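Local coordinates for protein putative pyrazinamidase/nicotinamidase (Streptococcus mutans, PDB 3S2S) that binds zinc and probably hydrolyses amides such as nicotinamide and pyrazinamide, as a member of the isochorismatase family of hydrolases, at residues Lys66-Ala69 against Gln70-Lys74; His200-Ala203 against Leu204-Gln208. One frame throughout, in Å; residues are numbered along the deposited sequence.

Contact 1: residues Lys66-Ala69 against Gln70-Lys74; sequences KAIA and QVTQK
Q70 lies over the carbonyl of K66 one turn earlier in helix 65-77, and its chain from CB to OE1 runs close to that oxygen, with Q70 CG 3.3 Å from K66 O. A first torsion of -73° keeps CG beside its own backbone N, and from there the extended chain leads back toward the start of the helix, bringing the amide carbon to 3.7 Å from the same oxygen. The backbone N of Q70 donates to K66 O at 2.9 Å. A69, just before Q70, takes part through its carbonyl, which accepts the N-H of Q73 in a fairly straight bond (167° at the hydrogen); its methyl group faces A118 in a loop. On the inner side, I68 O takes two donors from one residue: T72 N at 3.1 Å and the hydroxyl T72 OG1 at 2.7 Å, which come from opposite faces of the carbonyl plane. I68 itself turns to Y44, T163 and A191, and T72 rests on L119 and F122 of helix 119-125. The hydroxyl of this buried threonine thus spends its hydrogen on its own helix, so a polar group can sit against the hydrophobic neighbours without needing a partner from them.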
ATOM      1  N   LYS A  66     -17.673   0.789  30.199  1.00 25.62           N
ATOM      2  CA  LYS A  66     -16.740   0.585  31.307  1.00 24.07           C
ATOM      3  C   LYS A  66     -15.607  -0.353  30.901  1.00 24.85           C
ATOM      4  O   LYS A  66     -14.439  -0.095  31.195  1.00 25.98           O
ATOM      5  CB  LYS A  66     -17.475   0.010  32.521  1.00 28.48           C
ATOM      6  CG  LYS A  66     -18.791   0.709  32.805  1.00 47.23           C
ATOM      7  CD  LYS A  66     -18.769   1.464  34.123  1.00 62.61           C
ATOM      8  CE  LYS A  66     -18.806   0.518  35.316  1.00 72.67           C
ATOM      9  NZ  LYS A  66     -18.991   1.244  36.608  1.00 76.24           N
ATOM     10  N   ALA A  67     -15.948  -1.435  30.207  1.00 23.81           N
ATOM     11  CA  ALA A  67     -14.950  -2.424  29.816  1.00 22.90           C
ATOM     12  C   ALA A  67     -13.905  -1.829  28.870  1.00 23.62           C
ATOM     13  O   ALA A  67     -12.713  -2.097  29.006  1.00 22.67           O
ATOM     14  CB  ALA A  67     -15.612  -3.625  29.141  1.00 23.38           C
ATOM     15  N   ILE A  68     -14.357  -1.059  27.885  1.00 21.73           N
ATOM     16  CA  ILE A  68     -13.408  -0.552  26.903  1.00 17.60           C
ATOM     17  C   ILE A  68     -12.487   0.460  27.588  1.00 20.43           C
ATOM     18  O   ILE A  68     -11.302   0.517  27.296  1.00 21.51           O
ATOM     19  CB  ILE A  68     -14.100   0.027  25.623  1.00 17.79           C
ATOM     20  CG1 ILE A  68     -13.066   0.275  24.519  1.00 19.42           C
ATOM     21  CG2 ILE A  68     -14.874   1.315  25.944  1.00 19.98           C
ATOM     22  CD1 ILE A  68     -13.708   0.674  23.195  1.00 19.29           C
ATOM     23  N   ALA A  69     -13.013   1.241  28.535  1.00 20.29           N
ATOM     24  CA  ALA A  69     -12.132   2.144  29.278  1.00 23.10           C
ATOM     25  C   ALA A  69     -11.112   1.366  30.111  1.00 24.58           C
ATOM     26  O   ALA A  69      -9.921   1.693  30.138  1.00 24.33           O
ATOM     27  CB  ALA A  69     -12.941   3.116  30.162  1.00 23.17           C
ATOM     28  N   GLN A  70     -11.576   0.328  30.793  1.00 26.02           N
ATOM     29  CA  GLN A  70     -10.688  -0.435  31.657  1.00 24.70           C
ATOM     30  C   GLN A  70      -9.598  -1.151  30.883  1.00 23.67           C
ATOM     31  O   GLN A  70      -8.445  -1.177  31.311  1.00 24.19           O
ATOM     32  CB  GLN A  70     -11.482  -1.418  32.516  1.00 26.41           C
ATOM     33  CG  GLN A  70     -12.252  -0.716  33.601  1.00 40.39           C
ATOM     34  CD  GLN A  70     -13.240  -1.624  34.300  1.00 51.89           C
ATOM     35  OE1 GLN A  70     -13.638  -2.663  33.769  1.00 52.58           O
ATOM     36  NE2 GLN A  70     -13.652  -1.227  35.495  1.00 53.56           N
ATOM     37  N   VAL A  71      -9.947  -1.716  29.733  1.00 23.17           N
ATOM     38  CA  VAL A  71      -8.945  -2.450  28.974  1.00 20.91           C
ATOM     39  C   VAL A  71      -7.923  -1.497  28.369  1.00 22.07           C
ATOM     40  O   VAL A  71      -6.760  -1.842  28.239  1.00 23.96           O
ATOM     41  CB  VAL A  71      -9.556  -3.406  27.917  1.00 30.22           C
ATOM     42  CG1 VAL A  71     -10.136  -2.642  26.771  1.00 32.50           C
ATOM     43  CG2 VAL A  71      -8.501  -4.405  27.419  1.00 35.00           C
ATOM     44  N   THR A  72      -8.366  -0.299  28.002  1.00 20.79           N
ATOM     45  CA  THR A  72      -7.453   0.721  27.481  1.00 21.34           C
ATOM     46  C   THR A  72      -6.472   1.189  28.564  1.00 24.82           C
ATOM     47  O   THR A  72      -5.269   1.287  28.331  1.00 23.47           O
ATOM     48  CB  THR A  72      -8.248   1.901  26.909  1.00 21.15           C
ATOM     49  OG1 THR A  72      -9.118   1.392  25.890  1.00 19.72           O
ATOM     50  CG2 THR A  72      -7.326   2.960  26.304  1.00 22.38           C
ATOM     51  N   GLN A  73      -6.981   1.450  29.763  1.00 24.05           N
ATOM     52  CA  GLN A  73      -6.101   1.836  30.852  1.00 25.28           C
ATOM     53  C   GLN A  73      -5.108   0.709  31.152  1.00 25.85           C
ATOM     54  O   GLN A  73      -3.914   0.951  31.398  1.00 25.46           O
ATOM     55  CB  GLN A  73      -6.925   2.168  32.099  1.00 25.43           C
ATOM     56  CG  GLN A  73      -6.094   2.597  33.287  1.00 25.45           C
ATOM     57  CD  GLN A  73      -5.467   3.956  33.089  1.00 29.01           C
ATOM     58  OE1 GLN A  73      -6.171   4.953  32.930  1.00 30.05           O
ATOM     59  NE2 GLN A  73      -4.139   4.008  33.109  1.00 30.90           N
ATOM     60  N   LYS A  74      -5.588  -0.526  31.124  1.00 24.94           N
ATOM     61  CA  LYS A  74      -4.706  -1.657  31.413  1.00 27.48           C
ATOM     62  C   LYS A  74      -3.613  -1.805  30.373  1.00 29.82           C
ATOM     63  O   LYS A  74      -2.444  -2.002  30.712  1.00 29.37           O
ATOM     64  CB  LYS A  74      -5.472  -2.965  31.568  1.00 33.19           C
ATOM     65  CG  LYS A  74      -4.542  -4.154  31.723  1.00 48.68           C
ATOM     66  CD  LYS A  74      -5.225  -5.345  32.361  1.00 64.67           C
ATOM     67  CE  LYS A  74      -4.201  -6.402  32.751  1.00 75.33           C
ATOM     68  NZ  LYS A  74      -4.781  -7.457  33.632  1.00 79.56           N
TER

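Contact 2: residues His200-Ala203 against Leu204-Gln208; sequences HQFA and LNHLQ
The imidazole of H200 turns one face to the side chain of L204, the two crossing obliquely so that methyl CD1 of L204 comes to 3.6 Å from H200 NE2. The leucine reaches the ring because its CG stands opposite its own carbonyl carbon (chi1 -68°), pointing back along the helix. The other ring nitrogen of H200, ND1, is hydrogen-bonded to the hydroxyl of T167, which should help set the rotation of the imidazole. One residue on, Q201 and N205 meet through their amides, whose planes stand 53° apart. Q201 bends at chi2 and brings NE2 to 3.4 Å from N205 OD1, a weak hydrogen bond on the exposed side of the helix. Beneath these side chains runs the regular i to i+4 bonding of helix 197-209, which packs through A203, H206 and L207 on helix 167-180, while L207 also touches I215 of the parallel sheet, the layered alpha/beta arrangement of the isochorismatase family. F202 and H206 point the same way and lie side by side; their planes differ by 28°, but the rings are slid so far apart, with centroids 5.7 Å from each other, that they barely overlap. F202 CZ comes nearest, 4.0 Å from H206 ND1. Both rings lie at the second subunit: F202 stacks on F202 of that chain, and H206 NE2 is hydrogen-bonded to NE2 of H173 there, so the two side chains form part of a subunit interface. L207 follows directly, bonded back to A203 one turn earlier; its CG packs tightly, 3.1 Å from A203 O, the oxygen that accepts the backbone N-H of L207 at 2.8 Å.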
ATOM      1  N   HIS A 200     -22.450  -8.998  14.679  1.00 29.65           N
ATOM      2  CA  HIS A 200     -21.412  -9.032  15.703  1.00 28.72           C
ATOM      3  C   HIS A 200     -20.845 -10.444  15.800  1.00 27.13           C
ATOM      4  O   HIS A 200     -19.623 -10.633  15.808  1.00 23.16           O
ATOM      5  CB  HIS A 200     -22.018  -8.564  17.033  1.00 26.20           C
ATOM      6  CG  HIS A 200     -21.123  -8.701  18.230  1.00 26.35           C
ATOM      7  ND1 HIS A 200     -20.061  -7.852  18.477  1.00 26.12           N
ATOM      8  CD2 HIS A 200     -21.186  -9.538  19.291  1.00 24.61           C
ATOM      9  CE1 HIS A 200     -19.497  -8.184  19.626  1.00 22.57           C
ATOM     10  NE2 HIS A 200     -20.173  -9.195  20.148  1.00 28.09           N
ATOM     11  N   GLN A 201     -21.730 -11.441  15.839  1.00 26.78           N
ATOM     12  CA  GLN A 201     -21.279 -12.828  15.919  1.00 26.39           C
ATOM     13  C   GLN A 201     -20.581 -13.283  14.643  1.00 25.73           C
ATOM     14  O   GLN A 201     -19.549 -13.985  14.698  1.00 25.64           O
ATOM     15  CB  GLN A 201     -22.445 -13.774  16.226  1.00 32.83           C
ATOM     16  CG  GLN A 201     -21.972 -15.139  16.701  1.00 44.66           C
ATOM     17  CD  GLN A 201     -21.108 -15.034  17.952  1.00 52.81           C
ATOM     18  OE1 GLN A 201     -21.521 -14.451  18.959  1.00 49.74           O
ATOM     19  NE2 GLN A 201     -19.894 -15.582  17.887  1.00 52.56           N
ATOM     20  N   PHE A 202     -21.133 -12.892  13.497  1.00 22.91           N
ATOM     21  CA  PHE A 202     -20.474 -13.183  12.230  1.00 24.42           C
ATOM     22  C   PHE A 202     -19.050 -12.656  12.292  1.00 24.98           C
ATOM     23  O   PHE A 202     -18.110 -13.345  11.910  1.00 22.25           O
ATOM     24  CB  PHE A 202     -21.177 -12.520  11.054  1.00 25.92           C
ATOM     25  CG  PHE A 202     -20.354 -12.535   9.795  1.00 28.59           C
ATOM     26  CD1 PHE A 202     -20.491 -13.562   8.874  1.00 32.15           C
ATOM     27  CD2 PHE A 202     -19.421 -11.530   9.547  1.00 26.69           C
ATOM     28  CE1 PHE A 202     -19.716 -13.598   7.712  1.00 30.68           C
ATOM     29  CE2 PHE A 202     -18.626 -11.557   8.395  1.00 29.40           C
ATOM     30  CZ  PHE A 202     -18.781 -12.591   7.471  1.00 32.04           C
ATOM     31  N   ALA A 203     -18.903 -11.421  12.766  1.00 22.63           N
ATOM     32  CA  ALA A 203     -17.574 -10.786  12.806  1.00 20.93           C
ATOM     33  C   ALA A 203     -16.614 -11.509  13.740  1.00 18.20           C
ATOM     34  O   ALA A 203     -15.460 -11.741  13.381  1.00 19.84           O
ATOM     35  CB  ALA A 203     -17.682  -9.299  13.188  1.00 21.75           C
ATOM     36  N   LEU A 204     -17.063 -11.845  14.954  1.00 20.61           N
ATOM     37  CA  LEU A 204     -16.184 -12.565  15.873  1.00 22.40           C
ATOM     38  C   LEU A 204     -15.742 -13.913  15.288  1.00 22.03           C
ATOM     39  O   LEU A 204     -14.580 -14.304  15.417  1.00 22.16           O
ATOM     40  CB  LEU A 204     -16.855 -12.766  17.231  1.00 23.12           C
ATOM     41  CG  LEU A 204     -17.078 -11.505  18.067  1.00 23.06           C
ATOM     42  CD1 LEU A 204     -17.880 -11.891  19.316  1.00 30.37           C
ATOM     43  CD2 LEU A 204     -15.771 -10.878  18.456  1.00 23.09           C
ATOM     44  N   ASN A 205     -16.676 -14.628  14.667  1.00 21.18           N
ATOM     45  CA  ASN A 205     -16.341 -15.902  14.044  1.00 21.99           C
ATOM     46  C   ASN A 205     -15.318 -15.693  12.928  1.00 20.97           C
ATOM     47  O   ASN A 205     -14.376 -16.457  12.798  1.00 21.05           O
ATOM     48  CB  ASN A 205     -17.595 -16.568  13.475  1.00 22.61           C
ATOM     49  CG  ASN A 205     -18.490 -17.164  14.554  1.00 37.23           C
ATOM     50  OD1 ASN A 205     -18.046 -17.436  15.675  1.00 40.82           O
ATOM     51  ND2 ASN A 205     -19.760 -17.388  14.210  1.00 41.99           N
ATOM     52  N   HIS A 206     -15.494 -14.641  12.132  1.00 18.27           N
ATOM     53  CA  HIS A 206     -14.595 -14.395  11.005  1.00 17.13           C
ATOM     54  C   HIS A 206     -13.215 -14.008  11.529  1.00 20.03           C
ATOM     55  O   HIS A 206     -12.176 -14.495  11.058  1.00 19.49           O
ATOM     56  CB  HIS A 206     -15.161 -13.238  10.180  1.00 16.02           C
ATOM     57  CG  HIS A 206     -14.433 -12.990   8.902  1.00 19.07           C
ATOM     58  ND1 HIS A 206     -14.872 -13.485   7.693  1.00 21.79           N
ATOM     59  CD2 HIS A 206     -13.308 -12.288   8.641  1.00 18.50           C
ATOM     60  CE1 HIS A 206     -14.043 -13.096   6.739  1.00 19.32           C
ATOM     61  NE2 HIS A 206     -13.093 -12.358   7.286  1.00 18.58           N
ATOM     62  N   LEU A 207     -13.197 -13.122  12.517  1.00 19.06           N
ATOM     63  CA  LEU A 207     -11.930 -12.717  13.113  1.00 20.14           C
ATOM     64  C   LEU A 207     -11.136 -13.942  13.585  1.00 22.59           C
ATOM     65  O   LEU A 207      -9.956 -14.087  13.256  1.00 21.95           O
ATOM     66  CB  LEU A 207     -12.168 -11.748  14.272  1.00 20.41           C
ATOM     67  CG  LEU A 207     -12.702 -10.381  13.834  1.00 24.48           C
ATOM     68  CD1 LEU A 207     -13.478  -9.684  14.949  1.00 26.31           C
ATOM     69  CD2 LEU A 207     -11.547  -9.551  13.412  1.00 26.91           C
ATOM     70  N   GLN A 208     -11.778 -14.815  14.358  1.00 20.01           N
ATOM     71  CA  GLN A 208     -11.093 -16.008  14.859  1.00 20.80           C
ATOM     72  C   GLN A 208     -10.780 -17.032  13.783  1.00 24.52           C
ATOM     73  O   GLN A 208      -9.638 -17.484  13.671  1.00 25.42           O
ATOM     74  CB  GLN A 208     -11.920 -16.675  15.940  1.00 25.03           C
ATOM     75  CG  GLN A 208     -11.258 -17.904  16.547  1.00 23.27           C
ATOM     76  CD  GLN A 208     -12.140 -18.489  17.602  1.00 30.36           C
ATOM     77  OE1 GLN A 208     -12.116 -18.052  18.744  1.00 28.49           O
ATOM     78  NE2 GLN A 208     -12.960 -19.458  17.218  1.00 35.08           N
TER

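How the contacts relate
Contacts 1 and 2 are successive along the chain, on helices 65-77 and 197-209, and do not touch: their centres are 21 Å apart and their nearest atoms about 11 Å. Both helices pack within the same alpha/beta domain, but their surroundings differ. No other chain of the assembly touches contact 1, which lies against helix 119-125 and strand 159-165, whereas contact 2 meets both helix 167-180 and the second subunit. Neither belongs to the zinc site or the cacodylate pocket. The side chain of I68 is about 11 Å from the bound cacodylic acid and that of A203 about 10 Å; contact 2 is linked to the pocket through helix 167-180, where D168, touched by A203, directly precedes the pocket residues I169 and C170.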